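Local coordinates for protein magnesium transporter, putative (Shewanella oneidensis MR-1, PDB 3KXR) that probably carries cations such as magnesium across the membrane, the present chain being a soluble piece that contains the paired CBS domains, at residues 88-93 with 145-150; 63-68 with 77-82; 92-97 with 157-162. All coordinates share one frame; numbering follows the deposited sequence.

Interaction 1 of 3, residues 88-93 with 145-150; sequences NDNLFI and SREIEL
Carboxylate oxygen OE2 of Glu-149 is gripped by three N-H groups from residues 88-90. The backbone N of Asp-89 lies 2.9 Å from Glu-149 OE2, and the backbone N of Asn-90 approaches to the same distance, both meeting the oxygen nearly along its C-O bond. The third donor, Asn-88 ND2, lies 3.0 Å from Glu-149 OE2, on the side of its syn lone pair, its amide turned 84° from the carboxylate. Glu-149 CG stands between its own backbone N and carbonyl carbon (chi1 61°), and the chain is extended beyond it, which carries the carboxylate to residues 88-90. Its other oxygen, OE1, forms a salt bridge with Arg-162 and accepts from a water that also donates to Asn-90 O. These donors would be expected to stabilise a charged carboxylate, although Asp-89 OD1 lies only 4.0 Å from Glu-149 OE2. An alanine in place of Glu-149 would probably leave the N-H groups of Asp-89 and Asn-90 without their acceptor and Arg-162 without its counter-charge. A second grip is made by Asn-90 ND2, 3.1 Å from Glu-147 OE1; the bond lies in the amide plane but reaches the carboxylate from 40° above its plane. Glu-147 OE1 is also salt-bridged to Arg-105. Beside this network Ile-148 CD1 packs 3.6 Å from the backbone N of Asn-88. The contact thus joins the start of strand 90-94, the middle strand of one CBS sheet, to the start of strand 149-153, the middle strand of the other, with strand 100-105 alongside Asn-90 and helix 73-82 against Asn-88.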
loop_
_atom_site.group_PDB
_atom_site.type_symbol
_atom_site.label_atom_id
_atom_site.label_comp_id
_atom_site.label_asym_id
_atom_site.label_seq_id
_atom_site.Cartn_x
_atom_site.Cartn_y
_atom_site.Cartn_z
ATOM N N ASN A 88 19.125 -12.338 -16.661
ATOM C CA ASN A 88 17.959 -12.935 -17.196
ATOM C C ASN A 88 18.204 -13.337 -18.600
ATOM O O ASN A 88 18.474 -12.499 -19.437
ATOM C CB ASN A 88 16.819 -11.954 -17.155
ATOM C CG ASN A 88 15.561 -12.510 -17.785
ATOM O OD1 ASN A 88 14.971 -11.854 -18.644
ATOM N ND2 ASN A 88 15.144 -13.727 -17.368
ATOM N N ASP A 89 18.137 -14.628 -18.869
ATOM C CA ASP A 89 17.992 -15.053 -20.247
ATOM C C ASP A 89 17.171 -16.323 -20.411
ATOM O O ASP A 89 17.284 -16.999 -21.419
ATOM C CB ASP A 89 19.362 -15.190 -20.900
ATOM C CG ASP A 89 20.063 -16.420 -20.459
ATOM O OD1 ASP A 89 19.586 -17.052 -19.465
ATOM O OD2 ASP A 89 21.060 -16.772 -21.130
ATOM N N ASN A 90 16.327 -16.609 -19.422
ATOM C CA ASN A 90 15.428 -17.739 -19.457
ATOM C C ASN A 90 14.058 -17.289 -19.032
ATOM O O ASN A 90 13.888 -16.270 -18.376
ATOM C CB ASN A 90 15.922 -18.860 -18.538
ATOM C CG ASN A 90 17.092 -19.579 -19.103
ATOM O OD1 ASN A 90 17.316 -19.552 -20.303
ATOM N ND2 ASN A 90 17.860 -20.225 -18.259
ATOM N N LEU A 91 13.073 -18.092 -19.386
ATOM C CA LEU A 91 11.698 -17.793 -19.026
ATOM C C LEU A 91 11.025 -19.095 -18.578
ATOM O O LEU A 91 11.272 -20.164 -19.147
ATOM C CB LEU A 91 11.038 -17.135 -20.225
ATOM C CG LEU A 91 9.602 -16.664 -20.223
ATOM C CD1 LEU A 91 9.443 -15.553 -21.265
ATOM C CD2 LEU A 91 8.760 -17.864 -20.560
ATOM N N PHE A 92 10.235 -19.010 -17.523
ATOM C CA PHE A 92 9.721 -20.197 -16.876
ATOM C C PHE A 92 8.267 -20.421 -17.215
ATOM O O PHE A 92 7.500 -19.466 -17.271
ATOM C CB PHE A 92 9.927 -20.064 -15.366
ATOM C CG PHE A 92 11.341 -19.777 -15.012
ATOM C CD1 PHE A 92 12.367 -20.560 -15.526
ATOM C CD2 PHE A 92 11.677 -18.689 -14.225
ATOM C CE1 PHE A 92 13.697 -20.276 -15.226
ATOM C CE2 PHE A 92 13.021 -18.402 -13.920
ATOM C CZ PHE A 92 14.020 -19.196 -14.431
ATOM N N ILE A 93 7.898 -21.673 -17.461
ATOM C CA ILE A 93 6.537 -22.018 -17.849
ATOM C C ILE A 93 5.881 -22.758 -16.734
ATOM O O ILE A 93 6.457 -23.717 -16.194
ATOM C CB ILE A 93 6.497 -22.913 -19.103
ATOM C CG1 ILE A 93 7.256 -22.247 -20.237
ATOM C CG2 ILE A 93 5.060 -23.214 -19.548
ATOM C CD1 ILE A 93 6.759 -20.880 -20.614
ATOM N N SER A 145 27.238 -24.223 -14.113
ATOM C CA SER A 145 26.274 -24.575 -15.133
ATOM C C SER A 145 26.442 -23.557 -16.224
ATOM O O SER A 145 27.346 -22.721 -16.184
ATOM C CB SER A 145 24.862 -24.482 -14.577
ATOM O OG SER A 145 24.504 -23.122 -14.409
ATOM N N ARG A 146 25.555 -23.588 -17.192
ATOM C CA ARG A 146 25.628 -22.584 -18.246
ATOM C C ARG A 146 24.514 -21.550 -18.056
ATOM O O ARG A 146 24.284 -20.714 -18.903
ATOM C CB ARG A 146 25.678 -23.242 -19.621
ATOM C CG ARG A 146 24.779 -24.460 -19.807
ATOM C CD ARG A 146 23.354 -24.039 -20.189
ATOM N NE ARG A 146 23.300 -23.276 -21.451
ATOM C CZ ARG A 146 23.041 -23.785 -22.662
ATOM N NH1 ARG A 146 23.016 -22.972 -23.721
ATOM N NH2 ARG A 146 22.805 -25.090 -22.838
ATOM N N GLU A 147 23.897 -21.577 -16.883
ATOM C CA GLU A 147 22.794 -20.675 -16.532
ATOM C C GLU A 147 23.243 -19.447 -15.753
ATOM O O GLU A 147 24.224 -19.489 -15.002
ATOM C CB GLU A 147 21.783 -21.388 -15.637
ATOM C CG GLU A 147 21.413 -22.831 -15.999
ATOM C CD GLU A 147 20.788 -22.968 -17.368
ATOM O OE1 GLU A 147 20.383 -21.938 -17.973
ATOM O OE2 GLU A 147 20.722 -24.112 -17.857
ATOM N N ILE A 148 22.504 -18.361 -15.907
ATOM C CA ILE A 148 22.730 -17.195 -15.076
ATOM C C ILE A 148 21.582 -16.993 -14.069
ATOM O O ILE A 148 21.572 -16.028 -13.287
ATOM C CB ILE A 148 23.031 -15.920 -15.937
ATOM C CG1 ILE A 148 21.872 -15.540 -16.874
ATOM C CG2 ILE A 148 24.301 -16.146 -16.746
ATOM C CD1 ILE A 148 22.059 -14.114 -17.640
ATOM N N GLU A 149 20.638 -17.924 -14.055
ATOM C CA GLU A 149 19.585 -17.897 -13.062
ATOM C C GLU A 149 19.001 -19.269 -13.002
ATOM O O GLU A 149 19.015 -19.995 -13.998
ATOM C CB GLU A 149 18.493 -16.912 -13.486
ATOM C CG GLU A 149 17.828 -17.291 -14.821
ATOM C CD GLU A 149 16.883 -16.234 -15.406
ATOM O OE1 GLU A 149 16.021 -15.695 -14.668
ATOM O OE2 GLU A 149 16.984 -15.989 -16.631
ATOM N N LEU A 150 18.437 -19.621 -11.863
ATOM C CA LEU A 150 17.668 -20.852 -11.795
ATOM C C LEU A 150 16.332 -20.607 -11.103
ATOM O O LEU A 150 16.258 -19.823 -10.158
ATOM C CB LEU A 150 18.428 -21.922 -11.021
ATOM C CG LEU A 150 19.597 -22.649 -11.701
ATOM C CD1 LEU A 150 20.272 -23.623 -10.706
ATOM C CD2 LEU A 150 19.109 -23.383 -12.957
HETATM O O HOH W 1 20.147 -18.779 -17.470
HETATM O O HOH W 2 13.284 -15.283 -15.718
HETATM O O HOH W 3 17.201 -21.169 -15.719
#

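Interaction 2 of 3, residues 63-68 with 77-82; sequences QMLVLS and QRFFRR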
loop_
_atom_site.group_PDB
_atom_site.type_symbol
_atom_site.label_atom_id
_atom_site.label_comp_id
_atom_site.label_asym_id
_atom_site.label_seq_id
_atom_site.Cartn_x
_atom_site.Cartn_y
_atom_site.Cartn_z
ATOM N N GLN A 63 10.810 -11.687 -8.715
ATOM C CA GLN A 63 10.974 -11.056 -10.043
ATOM C C GLN A 63 11.509 -12.009 -11.081
ATOM O O GLN A 63 12.640 -12.464 -10.995
ATOM C CB GLN A 63 11.951 -9.869 -9.965
ATOM C CG GLN A 63 11.249 -8.576 -9.890
ATOM C CD GLN A 63 12.094 -7.428 -9.420
ATOM O OE1 GLN A 63 12.521 -6.596 -10.225
ATOM N NE2 GLN A 63 12.277 -7.325 -8.104
HETATM N N MSE A 64 10.713 -12.293 -12.086
HETATM C CA MSE A 64 11.126 -13.242 -13.074
HETATM C C MSE A 64 10.251 -13.193 -14.298
HETATM O O MSE A 64 9.155 -12.697 -14.283
HETATM C CB MSE A 64 11.062 -14.645 -12.476
HETATM C CG MSE A 64 9.669 -15.020 -12.037
HETATM SE SE MSE A 64 9.563 -16.807 -11.253
HETATM C CE MSE A 64 7.824 -16.651 -10.281
ATOM N N LEU A 65 10.755 -13.753 -15.376
ATOM C CA LEU A 65 9.955 -13.978 -16.561
ATOM C C LEU A 65 9.235 -15.355 -16.434
ATOM O O LEU A 65 9.854 -16.406 -16.427
ATOM C CB LEU A 65 10.862 -13.857 -17.799
ATOM C CG LEU A 65 10.951 -12.484 -18.515
ATOM C CD1 LEU A 65 11.051 -11.287 -17.615
ATOM C CD2 LEU A 65 12.068 -12.510 -19.549
ATOM N N VAL A 66 7.914 -15.326 -16.289
ATOM C CA VAL A 66 7.111 -16.541 -16.227
ATOM C C VAL A 66 5.838 -16.398 -17.109
ATOM O O VAL A 66 5.248 -15.327 -17.191
ATOM C CB VAL A 66 6.740 -16.872 -14.749
ATOM C CG1 VAL A 66 6.179 -15.632 -14.068
ATOM C CG2 VAL A 66 5.774 -18.028 -14.683
ATOM N N LEU A 67 5.445 -17.474 -17.786
ATOM C CA LEU A 67 4.207 -17.503 -18.567
ATOM C C LEU A 67 3.504 -18.846 -18.347
ATOM O O LEU A 67 4.147 -19.855 -18.000
ATOM C CB LEU A 67 4.517 -17.293 -20.062
ATOM C CG LEU A 67 4.988 -15.917 -20.566
ATOM C CD1 LEU A 67 5.429 -15.969 -21.998
ATOM C CD2 LEU A 67 3.867 -14.899 -20.397
ATOM N N SER A 68 2.198 -18.882 -18.543
ATOM C CA SER A 68 1.458 -20.123 -18.373
ATOM C C SER A 68 1.657 -21.012 -19.599
ATOM O O SER A 68 2.214 -20.604 -20.614
ATOM C CB SER A 68 -0.043 -19.872 -18.197
ATOM O OG SER A 68 -0.625 -19.475 -19.446
ATOM N N GLN A 77 8.925 -13.921 -26.882
ATOM C CA GLN A 77 9.794 -12.943 -27.565
ATOM C C GLN A 77 9.518 -11.537 -27.076
ATOM O O GLN A 77 10.444 -10.753 -26.832
ATOM C CB GLN A 77 9.640 -13.000 -29.102
ATOM C CG GLN A 77 10.369 -14.209 -29.688
ATOM C CD GLN A 77 10.232 -14.346 -31.179
ATOM O OE1 GLN A 77 9.692 -13.478 -31.844
ATOM N NE2 GLN A 77 10.740 -15.443 -31.714
ATOM N N ARG A 78 8.250 -11.219 -26.919
ATOM C CA ARG A 78 7.882 -9.887 -26.509
ATOM C C ARG A 78 8.292 -9.631 -25.043
ATOM O O ARG A 78 8.658 -8.519 -24.667
ATOM C CB ARG A 78 6.390 -9.709 -26.735
ATOM C CG ARG A 78 5.863 -8.444 -26.184
ATOM C CD ARG A 78 4.476 -8.148 -26.685
ATOM N NE ARG A 78 4.043 -6.835 -26.204
ATOM C CZ ARG A 78 2.773 -6.489 -26.034
ATOM N NH1 ARG A 78 1.806 -7.358 -26.292
ATOM N NH2 ARG A 78 2.465 -5.279 -25.604
ATOM N N PHE A 79 8.271 -10.670 -24.217
ATOM C CA PHE A 79 8.657 -10.521 -22.815
ATOM C C PHE A 79 10.138 -10.163 -22.695
ATOM O O PHE A 79 10.543 -9.305 -21.906
ATOM C CB PHE A 79 8.388 -11.837 -22.056
ATOM C CG PHE A 79 7.816 -11.657 -20.664
ATOM C CD1 PHE A 79 8.020 -10.496 -19.937
ATOM C CD2 PHE A 79 7.113 -12.698 -20.067
ATOM C CE1 PHE A 79 7.507 -10.369 -18.652
ATOM C CE2 PHE A 79 6.598 -12.592 -18.779
ATOM C CZ PHE A 79 6.785 -11.438 -18.064
ATOM N N PHE A 80 10.953 -10.842 -23.482
ATOM C CA PHE A 80 12.366 -10.612 -23.416
ATOM C C PHE A 80 12.682 -9.245 -23.973
ATOM O O PHE A 80 13.619 -8.639 -23.545
ATOM C CB PHE A 80 13.112 -11.620 -24.244
ATOM C CG PHE A 80 13.319 -12.903 -23.587
ATOM C CD1 PHE A 80 14.092 -12.985 -22.457
ATOM C CD2 PHE A 80 12.800 -14.070 -24.139
ATOM C CE1 PHE A 80 14.299 -14.214 -21.840
ATOM C CE2 PHE A 80 13.024 -15.302 -23.540
ATOM C CZ PHE A 80 13.777 -15.366 -22.380
ATOM N N ARG A 81 11.917 -8.771 -24.944
ATOM C CA ARG A 81 12.237 -7.482 -25.573
ATOM C C ARG A 81 11.705 -6.293 -24.743
ATOM O O ARG A 81 12.272 -5.202 -24.798
ATOM C CB ARG A 81 11.746 -7.412 -27.028
ATOM C CG ARG A 81 12.524 -8.333 -28.043
ATOM C CD ARG A 81 13.931 -7.823 -28.483
ATOM N N ARG A 82 10.656 -6.498 -23.951
ATOM C CA ARG A 82 9.997 -5.380 -23.272
ATOM C C ARG A 82 10.455 -5.152 -21.833
ATOM O O ARG A 82 10.115 -4.174 -21.244
ATOM C CB ARG A 82 8.498 -5.624 -23.254
ATOM C CG ARG A 82 8.077 -6.647 -22.172
ATOM C CD ARG A 82 6.651 -7.160 -22.339
ATOM N NE ARG A 82 5.646 -6.085 -22.361
ATOM C CZ ARG A 82 4.323 -6.282 -22.373
ATOM N NH1 ARG A 82 3.807 -7.519 -22.351
ATOM N NH2 ARG A 82 3.510 -5.231 -22.417
#
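Leu-65 and Phe-79 meet through first torsions that both depart from the staggered positions: chi1 of -140° places CG of Phe-79, and chi1 of -94° places CG of Leu-65. Leu-65 CG ends over the centre of the ring, 3.9 Å from the Phe-79 centroid and 13° off the normal, a CH-pi contact. The two side chains run alongside one another, pointing opposite ways. Leu-65 CD1 covers the same face, 3.8 Å from Phe-79 CE1, while Leu-65 CD2 turns to the next aromatic and lies 3.6 Å from Phe-80 CD1. At the rim of the Phe-79 ring, near its plane, Leu-67 CG comes within 3.9 Å of CD2 of Phe-79, and the carbonyl oxygen of Val-66 approaches CE2 of Phe-79 to 3.4 Å. This packing holds helix 73-82 against strand 66-68 within the beta-alpha-beta unit that strand 90-94 completes, where Leu-91 touches both phenylalanines. Phe-79 also makes an edge-to-face contact with Trp-21 of the second subunit. The chemistry across these segments is almost wholly apolar: shape and dispersion hold helix to strand, and the carbonyl of Val-66, set against a ring edge, probably adds a slight electrostatic attraction.

Interaction 3 of 3, residues 92-97 with 157-162; sequences FIVDEA and GELIGR
Leu-159 drives one methyl, CD2, between two side chains of strand 90-94, and this is the tight part of the contact. Leu-159 CD2 lies 3.5 Å from CB of Phe-92 and 3.6 Å from CG1 of Val-94, and its side chain crosses both at about a right angle. CG of Leu-159 is anti to its backbone N (chi1 179°), and CB behind it also touches Val-94 CG1, at 3.8 Å. Val-66 of strand 66-68 and Pro-151 of strand 149-153 close in around Leu-159, and Val-94 also packs on Pro-26 of the second subunit. Further along, packing is less close: CB of Arg-162 stands 4.2 Å from Phe-92 CE2, and the extended arginine then leads away to Glu-149 and to the carbonyl of Asp-86. Strands 92-94 and 159-162 run antiparallel (171° between their directions) with axes 9.5 Å apart, too far for backbone pairing; they belong to different three-stranded sheets that face each other through side chains, as expected where two CBS domains form a pair. A classic beta bulge interrupts strand 159-164, with Ile-160 and Gly-161 both opposite Val-152. Toward the turn after strand 90-94 the contact thins out at its exposed end. Glu-158 OE2 comes no nearer than 3.9 Å to the carbonyl oxygen of Ala-97, and both are acceptors. Lys-99 bridges them, its NZ forming a salt bridge with Glu-158 OE2 and a weak hydrogen bond with Ala-97 O.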
loop_
_atom_site.group_PDB
_atom_site.type_symbol
_atom_site.label_atom_id
_atom_site.label_comp_id
_atom_site.label_asym_id
_atom_site.label_seq_id
_atom_site.Cartn_x
_atom_site.Cartn_y
_atom_site.Cartn_z
ATOM N N PHE A 92 10.235 -19.010 -17.523
ATOM C CA PHE A 92 9.721 -20.197 -16.876
ATOM C C PHE A 92 8.267 -20.421 -17.215
ATOM O O PHE A 92 7.500 -19.466 -17.271
ATOM C CB PHE A 92 9.927 -20.064 -15.366
ATOM C CG PHE A 92 11.341 -19.777 -15.012
ATOM C CD1 PHE A 92 12.367 -20.560 -15.526
ATOM C CD2 PHE A 92 11.677 -18.689 -14.225
ATOM C CE1 PHE A 92 13.697 -20.276 -15.226
ATOM C CE2 PHE A 92 13.021 -18.402 -13.920
ATOM C CZ PHE A 92 14.020 -19.196 -14.431
ATOM N N ILE A 93 7.898 -21.673 -17.461
ATOM C CA ILE A 93 6.537 -22.018 -17.849
ATOM C C ILE A 93 5.881 -22.758 -16.734
ATOM O O ILE A 93 6.457 -23.717 -16.194
ATOM C CB ILE A 93 6.497 -22.913 -19.103
ATOM C CG1 ILE A 93 7.256 -22.247 -20.237
ATOM C CG2 ILE A 93 5.060 -23.214 -19.548
ATOM C CD1 ILE A 93 6.759 -20.880 -20.614
ATOM N N VAL A 94 4.668 -22.332 -16.386
ATOM C CA VAL A 94 3.905 -22.988 -15.336
ATOM C C VAL A 94 2.543 -23.417 -15.868
ATOM O O VAL A 94 2.024 -22.850 -16.839
ATOM C CB VAL A 94 3.696 -22.036 -14.112
ATOM C CG1 VAL A 94 5.049 -21.714 -13.442
ATOM C CG2 VAL A 94 2.953 -20.773 -14.519
ATOM N N ASP A 95 1.953 -24.430 -15.226
ATOM C CA ASP A 95 0.574 -24.796 -15.538
ATOM C C ASP A 95 -0.394 -23.914 -14.761
ATOM O O ASP A 95 0.024 -22.972 -14.079
ATOM C CB ASP A 95 0.322 -26.280 -15.288
ATOM C CG ASP A 95 0.316 -26.666 -13.829
ATOM O OD1 ASP A 95 0.277 -25.813 -12.905
ATOM O OD2 ASP A 95 0.316 -27.898 -13.631
ATOM N N GLU A 96 -1.681 -24.213 -14.861
ATOM C CA GLU A 96 -2.676 -23.337 -14.259
ATOM C C GLU A 96 -2.726 -23.426 -12.730
ATOM O O GLU A 96 -3.320 -22.572 -12.113
ATOM C CB GLU A 96 -4.050 -23.579 -14.870
ATOM C CG GLU A 96 -4.850 -24.629 -14.172
ATOM C CD GLU A 96 -6.250 -24.776 -14.759
ATOM O OE1 GLU A 96 -6.552 -24.061 -15.772
ATOM O OE2 GLU A 96 -7.024 -25.613 -14.200
ATOM N N ALA A 97 -2.117 -24.444 -12.129
ATOM C CA ALA A 97 -1.967 -24.494 -10.667
ATOM C C ALA A 97 -0.589 -23.962 -10.250
ATOM O O ALA A 97 -0.175 -24.144 -9.115
ATOM C CB ALA A 97 -2.168 -25.921 -10.156
ATOM N N GLY A 157 5.741 -28.121 -5.595
ATOM C CA GLY A 157 6.083 -28.032 -7.020
ATOM C C GLY A 157 5.844 -26.675 -7.662
ATOM O O GLY A 157 6.067 -26.517 -8.851
ATOM N N GLU A 158 5.389 -25.705 -6.873
ATOM C CA GLU A 158 5.049 -24.388 -7.384
ATOM C C GLU A 158 6.271 -23.524 -7.536
ATOM O O GLU A 158 7.121 -23.437 -6.648
ATOM C CB GLU A 158 4.068 -23.646 -6.480
ATOM C CG GLU A 158 2.727 -24.349 -6.305
ATOM C CD GLU A 158 1.690 -23.503 -5.546
ATOM O OE1 GLU A 158 1.948 -22.298 -5.240
ATOM O OE2 GLU A 158 0.601 -24.059 -5.286
ATOM N N LEU A 159 6.334 -22.857 -8.670
ATOM C CA LEU A 159 7.408 -21.925 -8.952
ATOM C C LEU A 159 7.226 -20.732 -8.052
ATOM O O LEU A 159 6.281 -20.007 -8.215
ATOM C CB LEU A 159 7.311 -21.473 -10.418
ATOM C CG LEU A 159 8.352 -20.480 -10.872
ATOM C CD1 LEU A 159 9.731 -21.088 -10.587
ATOM C CD2 LEU A 159 8.122 -20.156 -12.350
ATOM N N ILE A 160 8.111 -20.526 -7.091
ATOM C CA ILE A 160 7.970 -19.363 -6.222
ATOM C C ILE A 160 8.885 -18.189 -6.577
ATOM O O ILE A 160 8.679 -17.076 -6.081
ATOM C CB ILE A 160 8.145 -19.728 -4.761
ATOM C CG1 ILE A 160 9.590 -20.125 -4.489
ATOM C CG2 ILE A 160 7.149 -20.846 -4.378
ATOM C CD1 ILE A 160 9.789 -20.677 -3.072
ATOM N N GLY A 161 9.878 -18.405 -7.430
ATOM C CA GLY A 161 10.811 -17.325 -7.790
ATOM C C GLY A 161 12.103 -17.844 -8.392
ATOM O O GLY A 161 12.174 -18.982 -8.835
ATOM N N ARG A 162 13.139 -17.017 -8.400
ATOM C CA ARG A 162 14.410 -17.442 -8.976
ATOM C C ARG A 162 15.578 -16.980 -8.124
ATOM O O ARG A 162 15.426 -16.088 -7.300
ATOM C CB ARG A 162 14.555 -16.856 -10.369
ATOM C CG ARG A 162 14.921 -15.404 -10.352
ATOM C CD ARG A 162 14.821 -14.776 -11.710
ATOM N NE ARG A 162 15.182 -13.372 -11.626
ATOM C CZ ARG A 162 16.099 -12.732 -12.356
ATOM N NH1 ARG A 162 16.821 -13.331 -13.302
ATOM N NH2 ARG A 162 16.305 -11.453 -12.127
#

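In the fold
Strand 90-94 ties the three contacts together, their centres lying about 12 to 14 Å apart. Interactions 1 and 3 share Phe-92 and Ile-93 of that strand, and their second segments lie on neighbouring strands of the second CBS sheet; Arg-162 NH1 joins them by a salt bridge to Glu-149 OE1 at 2.8 Å. Interaction 2 is internal to the first CBS domain and adjoins both others through probable backbone hydrogen bonds, Phe-92 N to Leu-65 O and Phe-92 O to Leu-67 N, each 2.9 Å. The helix packing of interaction 2 therefore backs the same sheet that meets the second domain in interactions 1 and 3. Arg-162 NE also makes a weak hydrogen bond to Gln-63 O, linking segment 63-68 to that domain directly.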